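Long-range contacts in propionate kinase (Francisella tularensis subsp. tularensis, PDB 3KHY), which probably catalyses the reversible, magnesium-dependent transfer of phosphate between ATP and a short-chain carboxylate such as acetate: residues V86-Q91 with F141-H146; Y171-T176 with T218-T223; G227-T232 with S264-I269; V198-N203 with V318-I323; L5-G10 with V80-R85. One frame throughout, in Å; residues are numbered along the deposited sequence.

Contact 1 of 5, residues V86-Q91 with F141-H146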
# COMPACT_ATOMS: atom_id res chain seq x y z
N VAL A 86 -19.34 -0.75 17.32
CA VAL A 86 -19.17 -1.98 16.57
C VAL A 86 -18.04 -1.76 15.57
O VAL A 86 -18.10 -0.84 14.76
CB VAL A 86 -20.47 -2.38 15.84
CG1 VAL A 86 -20.22 -3.57 14.93
CG2 VAL A 86 -21.56 -2.70 16.86
N VAL A 87 -17.01 -2.59 15.63
CA VAL A 87 -15.81 -2.35 14.83
C VAL A 87 -16.03 -2.54 13.33
O VAL A 87 -15.44 -1.81 12.53
CB VAL A 87 -14.60 -3.19 15.34
CG1 VAL A 87 -14.30 -2.84 16.80
CG2 VAL A 87 -14.87 -4.67 15.20
N HIS A 88 -16.87 -3.48 12.92
CA HIS A 88 -17.02 -3.74 11.49
C HIS A 88 -18.46 -3.98 11.04
O HIS A 88 -19.09 -4.95 11.47
CB HIS A 88 -16.12 -4.90 11.05
CG HIS A 88 -15.59 -4.76 9.66
ND1 HIS A 88 -16.41 -4.62 8.57
CD2 HIS A 88 -14.32 -4.76 9.19
CE1 HIS A 88 -15.67 -4.54 7.47
NE2 HIS A 88 -14.40 -4.62 7.82
N GLY A 89 -18.96 -3.11 10.16
CA GLY A 89 -20.31 -3.24 9.61
C GLY A 89 -20.38 -3.58 8.13
O GLY A 89 -21.45 -3.47 7.50
N GLY A 90 -19.25 -3.98 7.56
CA GLY A 90 -19.20 -4.39 6.16
C GLY A 90 -19.83 -3.37 5.24
O GLY A 90 -19.73 -2.16 5.48
N GLN A 91 -20.49 -3.85 4.19
CA GLN A 91 -21.19 -2.95 3.28
C GLN A 91 -22.65 -2.75 3.68
O GLN A 91 -23.37 -2.01 3.03
CB GLN A 91 -21.10 -3.45 1.84
CG GLN A 91 -19.71 -3.30 1.24
CD GLN A 91 -19.71 -3.52 -0.26
OE1 GLN A 91 -19.55 -4.65 -0.73
NE2 GLN A 91 -19.88 -2.45 -1.02
N PHE A 141 -20.78 2.13 13.86
CA PHE A 141 -19.75 1.29 13.23
C PHE A 141 -18.49 2.07 12.86
O PHE A 141 -18.58 3.14 12.26
CB PHE A 141 -20.33 0.64 11.98
CG PHE A 141 -21.65 -0.05 12.21
CD1 PHE A 141 -21.68 -1.39 12.57
CD2 PHE A 141 -22.84 0.64 12.09
CE1 PHE A 141 -22.90 -2.03 12.80
CE2 PHE A 141 -24.06 0.02 12.33
CZ PHE A 141 -24.09 -1.33 12.68
N ASP A 142 -17.32 1.52 13.20
CA ASP A 142 -16.04 2.15 12.87
C ASP A 142 -15.83 2.22 11.36
O ASP A 142 -14.95 2.94 10.89
CB ASP A 142 -14.87 1.35 13.46
CG ASP A 142 -14.85 1.37 14.99
OD1 ASP A 142 -15.52 2.22 15.60
OD2 ASP A 142 -14.14 0.52 15.57
N THR A 143 -16.61 1.46 10.62
CA THR A 143 -16.46 1.39 9.16
C THR A 143 -17.46 2.26 8.40
O THR A 143 -17.27 2.55 7.23
CB THR A 143 -16.61 -0.06 8.66
OG1 THR A 143 -17.79 -0.64 9.24
CG2 THR A 143 -15.38 -0.91 9.05
N ALA A 144 -18.52 2.70 9.08
CA ALA A 144 -19.64 3.36 8.37
C ALA A 144 -19.23 4.64 7.63
O ALA A 144 -19.63 4.85 6.48
CB ALA A 144 -20.77 3.67 9.34
N PHE A 145 -18.44 5.49 8.29
CA PHE A 145 -18.02 6.77 7.71
C PHE A 145 -17.36 6.60 6.34
O PHE A 145 -17.51 7.44 5.45
CB PHE A 145 -17.08 7.52 8.67
CG PHE A 145 -16.74 8.94 8.21
CD1 PHE A 145 -17.75 9.86 7.98
CD2 PHE A 145 -15.42 9.34 8.06
CE1 PHE A 145 -17.46 11.16 7.58
CE2 PHE A 145 -15.11 10.64 7.66
CZ PHE A 145 -16.15 11.55 7.41
N HIS A 146 -16.64 5.50 6.15
CA HIS A 146 -15.88 5.30 4.92
C HIS A 146 -16.72 4.72 3.77
O HIS A 146 -16.23 4.52 2.66
CB HIS A 146 -14.64 4.44 5.19
CG HIS A 146 -13.74 5.00 6.25
ND1 HIS A 146 -13.18 6.26 6.16
CD2 HIS A 146 -13.31 4.47 7.42
CE1 HIS A 146 -12.43 6.48 7.23
NE2 HIS A 146 -12.50 5.41 8.01
O HOH W 1 -19.89 -0.38 7.48
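Val86 and Phe141 pair as a parallel beta bridge, with CA atoms 4.7 Å apart, at the point where two neighbouring strands run out into loops. The bridge is closed by Asp142 N, which donates to Val86 O at 2.9 Å with 160° at the oxygen. Beyond it the chains diverge, and the CA separation grows to 5.7 Å at His88 and Thr143. On one face of the sheet Val86 and Phe141 lie side by side, with Val86 CG1 3.5 Å from Phe141 CD1.

Thr143 carries the second half of the contact. Its OG1 sits between its own backbone N and carbonyl carbon (chi1 49°), a rotation that presents the oxygen to Gly89 N for a 2.9 Å hydrogen bond; the same hydroxyl donates to a water that in turn donates to Gly90 O. The methyl CG2 is left to cover His88, standing 3.8 Å from the ring centroid and only 4° off its normal, a CH-pi contact. In the plane of that ring, ND1 accepts from Gly90 N, which helps fix its rotation.

Asp142, the predicted proton donor/acceptor, lays its CB 3.3 Å from Val87 O, while its carboxylate forms a salt bridge with Arg85. Helix 118-131 packs on Val86 and Val87, Phe93 stacks on Phe141, and Asp142 lies against Thr176 of helix 175-188, so the contact joins the ends of strands 79-86 and 137-141 to both helices.

Contact 2 of 5, residues Y171-T176 with T218-T223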
# COMPACT_ATOMS: atom_id res chain seq x y z
N TYR A 171 -12.32 -1.30 3.66
CA TYR A 171 -13.37 -0.70 4.49
C TYR A 171 -12.84 0.46 5.34
O TYR A 171 -13.58 1.38 5.67
CB TYR A 171 -13.99 -1.74 5.44
CG TYR A 171 -14.74 -2.81 4.70
CD1 TYR A 171 -16.03 -2.61 4.26
CD2 TYR A 171 -14.13 -4.03 4.42
CE1 TYR A 171 -16.72 -3.59 3.55
CE2 TYR A 171 -14.81 -5.01 3.72
CZ TYR A 171 -16.11 -4.79 3.29
OH TYR A 171 -16.78 -5.77 2.59
N GLY A 172 -11.57 0.40 5.72
CA GLY A 172 -11.01 1.39 6.62
C GLY A 172 -11.54 1.21 8.04
O GLY A 172 -12.30 0.27 8.30
N ALA A 173 -11.10 2.07 8.96
CA ALA A 173 -11.64 2.09 10.32
C ALA A 173 -11.35 3.45 10.96
O ALA A 173 -11.06 4.41 10.25
CB ALA A 173 -11.09 0.92 11.16
N HIS A 174 -11.40 3.53 12.30
CA HIS A 174 -11.38 4.82 12.99
C HIS A 174 -12.46 5.75 12.44
O HIS A 174 -12.37 6.97 12.59
CB HIS A 174 -10.02 5.52 12.83
CG HIS A 174 -8.94 4.95 13.69
ND1 HIS A 174 -7.60 5.04 13.36
CD2 HIS A 174 -8.99 4.29 14.88
CE1 HIS A 174 -6.88 4.46 14.30
NE2 HIS A 174 -7.69 3.99 15.23
N GLY A 175 -13.49 5.19 11.82
CA GLY A 175 -14.50 5.99 11.15
C GLY A 175 -15.19 6.99 12.06
O GLY A 175 -15.48 8.12 11.65
N THR A 176 -15.46 6.60 13.30
CA THR A 176 -16.15 7.47 14.24
C THR A 176 -15.26 8.66 14.64
O THR A 176 -15.76 9.76 14.85
CB THR A 176 -16.64 6.67 15.46
OG1 THR A 176 -17.59 5.68 15.01
CG2 THR A 176 -17.31 7.58 16.48
N THR A 218 -9.06 6.29 2.51
CA THR A 218 -8.54 6.12 3.86
C THR A 218 -7.51 5.00 3.85
O THR A 218 -7.49 4.17 2.92
CB THR A 218 -9.68 5.81 4.84
OG1 THR A 218 -9.20 5.89 6.17
CG2 THR A 218 -10.26 4.41 4.58
N SER A 219 -6.68 4.97 4.88
CA SER A 219 -5.46 4.15 4.85
C SER A 219 -5.60 2.70 5.35
O SER A 219 -4.86 1.82 4.90
CB SER A 219 -4.31 4.87 5.57
OG SER A 219 -4.57 4.96 6.96
N MSE A 220 -6.52 2.44 6.27
CA MSE A 220 -6.75 1.05 6.71
C MSE A 220 -7.47 0.26 5.61
O MSE A 220 -7.96 0.85 4.66
CB MSE A 220 -7.49 0.99 8.04
CG MSE A 220 -6.59 1.32 9.22
SE MSE A 220 -7.59 1.69 10.84
CE MSE A 220 -6.12 1.58 12.14
N GLY A 221 -7.53 -1.06 5.71
CA GLY A 221 -7.99 -1.83 4.57
C GLY A 221 -9.23 -2.65 4.88
O GLY A 221 -10.23 -2.12 5.36
N LEU A 222 -9.14 -3.94 4.59
CA LEU A 222 -10.16 -4.89 5.02
C LEU A 222 -10.32 -4.83 6.53
O LEU A 222 -11.44 -4.79 7.05
CB LEU A 222 -9.75 -6.31 4.60
CG LEU A 222 -10.69 -7.48 4.87
CD1 LEU A 222 -11.89 -7.42 3.94
CD2 LEU A 222 -9.94 -8.79 4.66
N THR A 223 -9.18 -4.80 7.22
CA THR A 223 -9.15 -4.68 8.68
C THR A 223 -8.27 -3.50 9.08
O THR A 223 -7.66 -2.87 8.22
CB THR A 223 -8.58 -5.95 9.33
OG1 THR A 223 -7.15 -5.91 9.28
CG2 THR A 223 -9.10 -7.21 8.65
O HOH W 2 -11.71 -2.38 9.00
O HOH W 3 -8.93 3.94 8.02
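Gly221 O is gripped by two successive amides, Tyr171 N at 2.8 Å and Gly172 N at 2.9 Å. The two donors approach differently: Gly172 N lies in the carbonyl plane on a lone pair, whereas Tyr171 N stands 60° out of that plane. Water adds two bridges. One donates to both Gly172 O and Leu222 O; another accepts from Ala173 N at 3.0 Å and is 2.7 Å from Thr218 OG1, which also bonds to Thr208.

Gly172 CA packs against Thr218, 3.7 Å from its CG2, and a side chain at this glycine would collide with that methyl. Selenomethionine Met220 reaches along the other segment with an extended chain beyond CG. Its SE touches Ala173 CB at 3.6 Å and lies over one face of His174, offset toward the rim, 4.5 Å from the ring centroid; CE ends near His174 CE1. At the far end Leu222 CD1 meets the edge of the Tyr171 ring in its plane, 3.8 Å from CE2.

His174, predicted to stabilise the transition state, is therefore bordered by Met220, while Ser206 bonds its ND1 and His200 stacks on its ring. It occupies the N-cap position of helix 175-188. The contact ties the start of that helix to the loop leaving strand 214-218, with strand 205-211 beside Met220 and Asp238 of the second subunit packed on Leu222.

Contact 3 of 5, residues G227-T232 with S264-I269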
# COMPACT_ATOMS: atom_id res chain seq x y z
N GLY A 227 -2.02 0.10 6.18
CA GLY A 227 -1.78 1.52 6.06
C GLY A 227 -0.57 2.06 6.81
O GLY A 227 0.58 1.66 6.54
N LEU A 228 -0.83 2.97 7.74
CA LEU A 228 0.22 3.65 8.51
C LEU A 228 0.97 2.72 9.46
O LEU A 228 0.43 1.68 9.89
CB LEU A 228 -0.40 4.81 9.32
CG LEU A 228 -1.02 5.94 8.51
CD1 LEU A 228 -1.51 7.09 9.43
CD2 LEU A 228 -0.03 6.47 7.46
N VAL A 229 2.21 3.09 9.81
CA VAL A 229 2.94 2.42 10.88
C VAL A 229 2.20 2.66 12.21
O VAL A 229 1.71 3.76 12.46
CB VAL A 229 4.40 2.96 11.00
CG1 VAL A 229 5.13 2.33 12.20
CG2 VAL A 229 5.15 2.70 9.70
N MSE A 230 2.10 1.63 13.04
CA MSE A 230 1.41 1.76 14.33
C MSE A 230 2.25 1.21 15.48
O MSE A 230 3.41 0.84 15.29
CB MSE A 230 0.03 1.08 14.26
CG MSE A 230 -0.65 1.23 12.91
SE MSE A 230 -2.51 0.58 12.87
CE MSE A 230 -2.74 0.53 10.92
N GLY A 231 1.69 1.16 16.69
CA GLY A 231 2.43 0.68 17.85
C GLY A 231 2.97 -0.73 17.67
O GLY A 231 4.16 -0.98 17.88
N THR A 232 2.10 -1.65 17.27
CA THR A 232 2.53 -3.03 17.05
C THR A 232 2.11 -3.61 15.69
O THR A 232 2.40 -4.78 15.41
CB THR A 232 2.02 -3.97 18.17
OG1 THR A 232 0.61 -4.16 18.05
CG2 THR A 232 2.33 -3.37 19.55
N SER A 264 5.01 -6.05 15.24
CA SER A 264 5.55 -5.19 14.19
C SER A 264 5.39 -3.72 14.56
O SER A 264 5.40 -3.38 15.74
CB SER A 264 4.87 -5.53 12.85
OG SER A 264 5.14 -6.88 12.50
N GLY A 265 5.25 -2.83 13.58
CA GLY A 265 5.14 -1.41 13.90
C GLY A 265 6.35 -0.91 14.69
O GLY A 265 7.46 -1.43 14.52
N LEU A 266 6.15 0.10 15.54
CA LEU A 266 7.24 0.65 16.36
C LEU A 266 7.93 -0.43 17.19
O LEU A 266 9.16 -0.45 17.33
CB LEU A 266 6.71 1.76 17.29
CG LEU A 266 5.98 2.93 16.62
CD1 LEU A 266 5.37 3.86 17.67
CD2 LEU A 266 6.94 3.68 15.75
N LEU A 267 7.12 -1.34 17.74
CA LEU A 267 7.64 -2.42 18.57
C LEU A 267 8.64 -3.26 17.77
O LEU A 267 9.74 -3.55 18.24
CB LEU A 267 6.50 -3.31 19.06
CG LEU A 267 6.93 -4.50 19.92
CD1 LEU A 267 7.71 -4.07 21.19
CD2 LEU A 267 5.72 -5.36 20.30
N GLY A 268 8.25 -3.64 16.56
CA GLY A 268 9.12 -4.44 15.70
C GLY A 268 10.40 -3.71 15.34
O GLY A 268 11.49 -4.28 15.39
N ILE A 269 10.28 -2.44 14.96
CA ILE A 269 11.45 -1.67 14.55
C ILE A 269 12.45 -1.43 15.68
O ILE A 269 13.65 -1.65 15.51
CB ILE A 269 11.06 -0.30 13.96
CG1 ILE A 269 10.12 -0.46 12.76
CG2 ILE A 269 12.30 0.51 13.55
CD1 ILE A 269 9.40 0.86 12.40
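Thr232, with 67 Å² covered, makes its contact through both backbone and methyl. Its O accepts from Ser264 N at 2.9 Å, the donor standing 42° out of the carbonyl plane, while CG2 lies alongside Leu267, 4.0 Å from CD2. The rotation about CA-CB (chi1 72°) sets OG1 between the backbone N and carbonyl carbon, where it bonds to Asn261 O, and leaves the methyl for Leu267.

Val229 (43 Å²) covers the other end. Its CG1, anti to the backbone N, rests 4.1 Å from Gly265 CA and a similar distance from Leu266 CD2, making an apolar contact. Phe296 and Arg299 of helix 287-307 and Ala157 of the second subunit also touch Val229.

Between them, Gly231 (40 Å²) offers its carbonyl to Leu267 N at 3.0 Å, and the preceding Met230 O takes Leu266 N at 2.8 Å. Both donors come in almost head-on to the oxygens, with 167° at Gly231 O. Gly265, at positive phi, passes so close to this loop that a CB on it would collide with Met230 O.

Amides in the first turn of helix 265-270 lack acceptors from within their own helix, and here two of them are met by consecutive loop carbonyls. Those carbonyls, in the loop that leads directly into Arg233, a predicted transition-state stabiliser, probably also interact favourably with the positive end of the helix dipole.

Contact 4 of 5, residues V198-N203 with V318-I323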
# COMPACT_ATOMS: atom_id res chain seq x y z
N VAL A 198 -7.33 14.09 7.63
CA VAL A 198 -7.29 13.85 9.06
C VAL A 198 -6.34 12.69 9.36
O VAL A 198 -6.52 11.57 8.86
CB VAL A 198 -8.69 13.53 9.64
CG1 VAL A 198 -8.62 13.24 11.15
CG2 VAL A 198 -9.67 14.70 9.36
N ALA A 199 -5.31 12.97 10.15
CA ALA A 199 -4.38 11.95 10.59
C ALA A 199 -4.68 11.61 12.04
O ALA A 199 -4.38 12.37 12.94
CB ALA A 199 -2.95 12.44 10.44
N HIS A 200 -5.31 10.46 12.25
CA HIS A 200 -5.60 9.97 13.59
C HIS A 200 -4.42 9.10 14.00
O HIS A 200 -4.29 7.97 13.51
CB HIS A 200 -6.88 9.12 13.57
CG HIS A 200 -7.24 8.54 14.90
ND1 HIS A 200 -8.35 8.92 15.61
CD2 HIS A 200 -6.61 7.61 15.67
CE1 HIS A 200 -8.41 8.25 16.74
NE2 HIS A 200 -7.36 7.45 16.81
N LEU A 201 -3.56 9.62 14.87
CA LEU A 201 -2.36 8.89 15.29
C LEU A 201 -2.50 8.56 16.77
O LEU A 201 -2.55 9.46 17.60
CB LEU A 201 -1.10 9.74 15.03
CG LEU A 201 -1.01 10.36 13.63
CD1 LEU A 201 0.21 11.30 13.50
CD2 LEU A 201 -0.96 9.29 12.55
N GLY A 202 -2.65 7.28 17.08
CA GLY A 202 -2.70 6.81 18.46
C GLY A 202 -2.08 5.42 18.50
O GLY A 202 -1.12 5.15 17.78
N ASN A 203 -2.64 4.51 19.30
CA ASN A 203 -2.13 3.14 19.29
C ASN A 203 -2.34 2.49 17.92
O ASN A 203 -1.43 1.83 17.40
CB ASN A 203 -2.75 2.29 20.40
CG ASN A 203 -2.21 2.67 21.77
OD1 ASN A 203 -1.01 2.56 22.03
ND2 ASN A 203 -3.10 3.14 22.64
N VAL A 318 -5.22 17.81 9.54
CA VAL A 318 -5.61 17.77 10.96
C VAL A 318 -5.00 16.57 11.69
O VAL A 318 -5.19 15.44 11.24
CB VAL A 318 -7.14 17.70 11.12
CG1 VAL A 318 -7.52 17.78 12.60
CG2 VAL A 318 -7.82 18.82 10.33
N PHE A 319 -4.27 16.83 12.78
CA PHE A 319 -3.73 15.76 13.62
C PHE A 319 -4.69 15.50 14.77
O PHE A 319 -5.23 16.44 15.37
CB PHE A 319 -2.38 16.17 14.24
CG PHE A 319 -1.24 16.26 13.26
CD1 PHE A 319 -0.61 15.10 12.81
CD2 PHE A 319 -0.78 17.50 12.82
CE1 PHE A 319 0.45 15.17 11.92
CE2 PHE A 319 0.29 17.57 11.92
CZ PHE A 319 0.91 16.41 11.47
N THR A 320 -4.90 14.23 15.10
CA THR A 320 -5.75 13.88 16.22
C THR A 320 -5.29 12.52 16.77
O THR A 320 -4.33 11.94 16.26
CB THR A 320 -7.24 13.84 15.81
OG1 THR A 320 -8.06 13.78 16.98
CG2 THR A 320 -7.54 12.64 14.90
N GLY A 321 -5.94 12.04 17.82
CA GLY A 321 -5.54 10.80 18.47
C GLY A 321 -4.52 11.05 19.57
O GLY A 321 -4.01 12.16 19.71
N GLY A 322 -4.21 10.01 20.35
CA GLY A 322 -3.29 10.15 21.47
C GLY A 322 -1.95 10.75 21.09
O GLY A 322 -1.40 11.59 21.82
N ILE A 323 -1.41 10.33 19.96
CA ILE A 323 -0.14 10.86 19.48
C ILE A 323 -0.35 12.19 18.77
O ILE A 323 0.38 13.16 19.02
CB ILE A 323 0.52 9.88 18.48
CG1 ILE A 323 0.84 8.55 19.17
CG2 ILE A 323 1.77 10.50 17.88
CD1 ILE A 323 1.27 7.46 18.20
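Gly321 CA lies over one face of the His200 ring, 4.2 Å from its centroid and 10° off the normal. Thr320 CG2 approaches the same ring obliquely, 3.9 Å from His200 ND1, and that nitrogen is bonded to Ser177. The Phe319 ring is met at its edge, near its plane, by Leu201 CD1, at 3.9 Å from Phe319 CD1; the two side chains cross at a slant, and Ala199 CB is close by.

The backbones beneath run parallel, their axes 4.7 Å apart at closest approach and 19° from alignment. Ala199 lies between two bonds, its N donating to Val318 O at 2.7 Å and its O accepting from Thr320 N at 2.9 Å. Leu201 N continues the ladder to Thr320 O. Val198, His200, Val318 and Thr320 point to one face, covered by helix 175-188; Ala199 and Phe319 point to the other, where helix 328-337 packs on the phenyl ring.

These are central parallel strands of a domain of the sugar kinase/Hsp70/actin superfamily, to which the acetokinase family belongs. A glycine-containing loop follows the first strand and the glycine-rich start of helix 321-326 the second; both supply residues of the predicted ATP site, among them Gly202, Asn203, Gly322 and Ile323. Leu201 O accepts from Ile323 N at 2.8 Å. Gly321 has backbone angles at which a CB would strike Leu201 O and the preceding carbonyl. Ile323 CG1 is anti to the carbonyl carbon (chi1 -62°), and from there CD1 reaches Gly202 O at 3.4 Å.

Contact 5 of 5, residues L5-G10 with V80-R85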
# COMPACT_ATOMS: atom_id res chain seq x y z
N LEU A 5 -25.52 5.91 27.72
CA LEU A 5 -24.48 5.00 28.17
C LEU A 5 -23.76 4.50 26.94
O LEU A 5 -24.38 3.92 26.06
CB LEU A 5 -25.09 3.82 28.93
CG LEU A 5 -24.07 2.78 29.40
CD1 LEU A 5 -23.06 3.43 30.33
CD2 LEU A 5 -24.77 1.61 30.08
N VAL A 6 -22.45 4.74 26.86
CA VAL A 6 -21.68 4.37 25.68
C VAL A 6 -20.77 3.18 25.99
O VAL A 6 -20.01 3.21 26.96
CB VAL A 6 -20.83 5.56 25.17
CG1 VAL A 6 -19.98 5.14 23.97
CG2 VAL A 6 -21.74 6.71 24.80
N LEU A 7 -20.85 2.13 25.18
CA LEU A 7 -20.12 0.91 25.47
C LEU A 7 -19.23 0.44 24.34
O LEU A 7 -19.58 0.56 23.17
CB LEU A 7 -21.09 -0.24 25.79
CG LEU A 7 -22.07 -0.04 26.93
CD1 LEU A 7 -23.01 -1.24 26.99
CD2 LEU A 7 -21.33 0.16 28.27
N ASN A 8 -18.09 -0.11 24.71
CA ASN A 8 -17.33 -0.93 23.78
C ASN A 8 -17.13 -2.28 24.47
O ASN A 8 -16.29 -2.40 25.37
CB ASN A 8 -15.99 -0.27 23.42
CG ASN A 8 -15.20 -1.07 22.40
OD1 ASN A 8 -15.70 -2.04 21.82
ND2 ASN A 8 -13.95 -0.67 22.17
N CYS A 9 -17.92 -3.27 24.08
CA CYS A 9 -17.87 -4.58 24.72
C CYS A 9 -16.92 -5.50 23.98
O CYS A 9 -17.21 -5.92 22.86
CB CYS A 9 -19.26 -5.23 24.77
SG CYS A 9 -20.49 -4.32 25.71
N GLY A 10 -15.79 -5.81 24.61
CA GLY A 10 -14.81 -6.72 24.03
C GLY A 10 -14.95 -8.12 24.62
O GLY A 10 -15.81 -8.36 25.48
N VAL A 80 -31.25 7.49 28.73
CA VAL A 80 -32.32 7.38 27.74
C VAL A 80 -32.03 6.36 26.65
O VAL A 80 -32.93 5.91 25.95
CB VAL A 80 -32.65 8.74 27.11
CG1 VAL A 80 -31.46 9.27 26.34
CG2 VAL A 80 -33.86 8.64 26.20
N ALA A 81 -30.76 5.99 26.49
CA ALA A 81 -30.40 4.98 25.49
C ALA A 81 -28.98 4.46 25.70
O ALA A 81 -28.21 5.02 26.48
CB ALA A 81 -30.56 5.54 24.09
N ILE A 82 -28.66 3.37 25.00
CA ILE A 82 -27.33 2.77 25.03
C ILE A 82 -26.72 2.75 23.62
O ILE A 82 -27.34 2.26 22.68
CB ILE A 82 -27.38 1.34 25.57
CG1 ILE A 82 -28.03 1.31 26.95
CG2 ILE A 82 -25.99 0.72 25.62
CD1 ILE A 82 -28.30 -0.08 27.46
N GLY A 83 -25.52 3.30 23.48
CA GLY A 83 -24.81 3.27 22.21
C GLY A 83 -23.64 2.30 22.25
O GLY A 83 -22.82 2.37 23.16
N HIS A 84 -23.58 1.41 21.27
CA HIS A 84 -22.55 0.38 21.20
C HIS A 84 -21.60 0.66 20.06
O HIS A 84 -22.03 0.86 18.92
CB HIS A 84 -23.16 -0.99 20.94
CG HIS A 84 -24.08 -1.46 22.03
ND1 HIS A 84 -23.67 -2.29 23.05
CD2 HIS A 84 -25.39 -1.22 22.25
CE1 HIS A 84 -24.68 -2.54 23.85
NE2 HIS A 84 -25.74 -1.90 23.40
N ARG A 85 -20.30 0.67 20.35
CA ARG A 85 -19.31 0.64 19.30
C ARG A 85 -19.35 -0.73 18.65
O ARG A 85 -19.43 -1.75 19.34
CB ARG A 85 -17.91 0.88 19.88
CG ARG A 85 -16.82 1.05 18.82
CD ARG A 85 -15.49 1.43 19.48
NE ARG A 85 -14.56 2.00 18.52
CZ ARG A 85 -14.17 3.28 18.54
NH1 ARG A 85 -14.61 4.10 19.48
NH2 ARG A 85 -13.33 3.72 17.62
O HOH W 4 -19.58 -2.97 21.86
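Leu7 lays CD1 between two side chains of the adjacent strand, 3.8 Å from Ile82 CG2 and equally far from His84 CE1. Its CG is anti to the carbonyl carbon (chi1 -57°) and chi2 is extended, which carries CD1 across to that strand. Leu7 and His84 run side by side, whereas Leu7 and Ile82 cross at a slant. Leu5 lies on the same face, which packs against helix 118-131 through Leu7 and His84, with Phe63 of helix 59-72 also on Leu7. Val6 points to the other face, against Ile376 and Ala377 of helix 372-382.

Strands 3-9 and 79-86 are thus adjacent parallel strands of a mixed sheet with helices on both faces, as in the actin-like ATPase fold. Four backbone bonds join them. Leu5 N donates to Ala81 O and Gly83 N to Leu5 O; then Leu7 N reaches Gly83 O at 2.8 Å and Arg85 N reaches Leu7 O at 2.9 Å, the last almost straight. The axes approach to 4.7 Å and diverge by 23°, and past Arg85 a water takes over, accepting from Cys9 N and donating to Arg85 O.

At this end Asn8, predicted to bind magnesium, meets Arg85, predicted to bind substrate. Asn8 ND2 lies 3.7 Å from Arg85 CD, and the amide and guanidinium planes are 34° apart. The extended Arg85 chain carries its charged end beyond Asn8 to salt bridges with Asp142 and Glu372. The contact with Asn8 is thus made by the aliphatic part of the arginine, and two carboxylates probably balance the guanidinium charge and fix its orientation beside the predicted metal site.

Contact 1 takes up the chain where contact 5 leaves it, at the end of strand 79-86, and the two meet through the salt bridge from Arg85 NE to Asp142 OD1, 3.1 Å, at the predicted catalytic centre. Contact 1 touches contact 2 where His146 NE2 lies 2.8 Å from Ala173 O, a probable hydrogen bond, and their centres are 8 Å apart. From contact 2, His174 CE1 reaches His200 CD2 of contact 4 at 3.5 Å, linking a predicted transition-state residue to the predicted ATP site. Contact 3 is nested within the loop that contact 4 closes and packs on contact 2 through Met220 and Met230. Contacts 3 and 5, centres 29 Å apart, lie on opposite sides of the chain's centre.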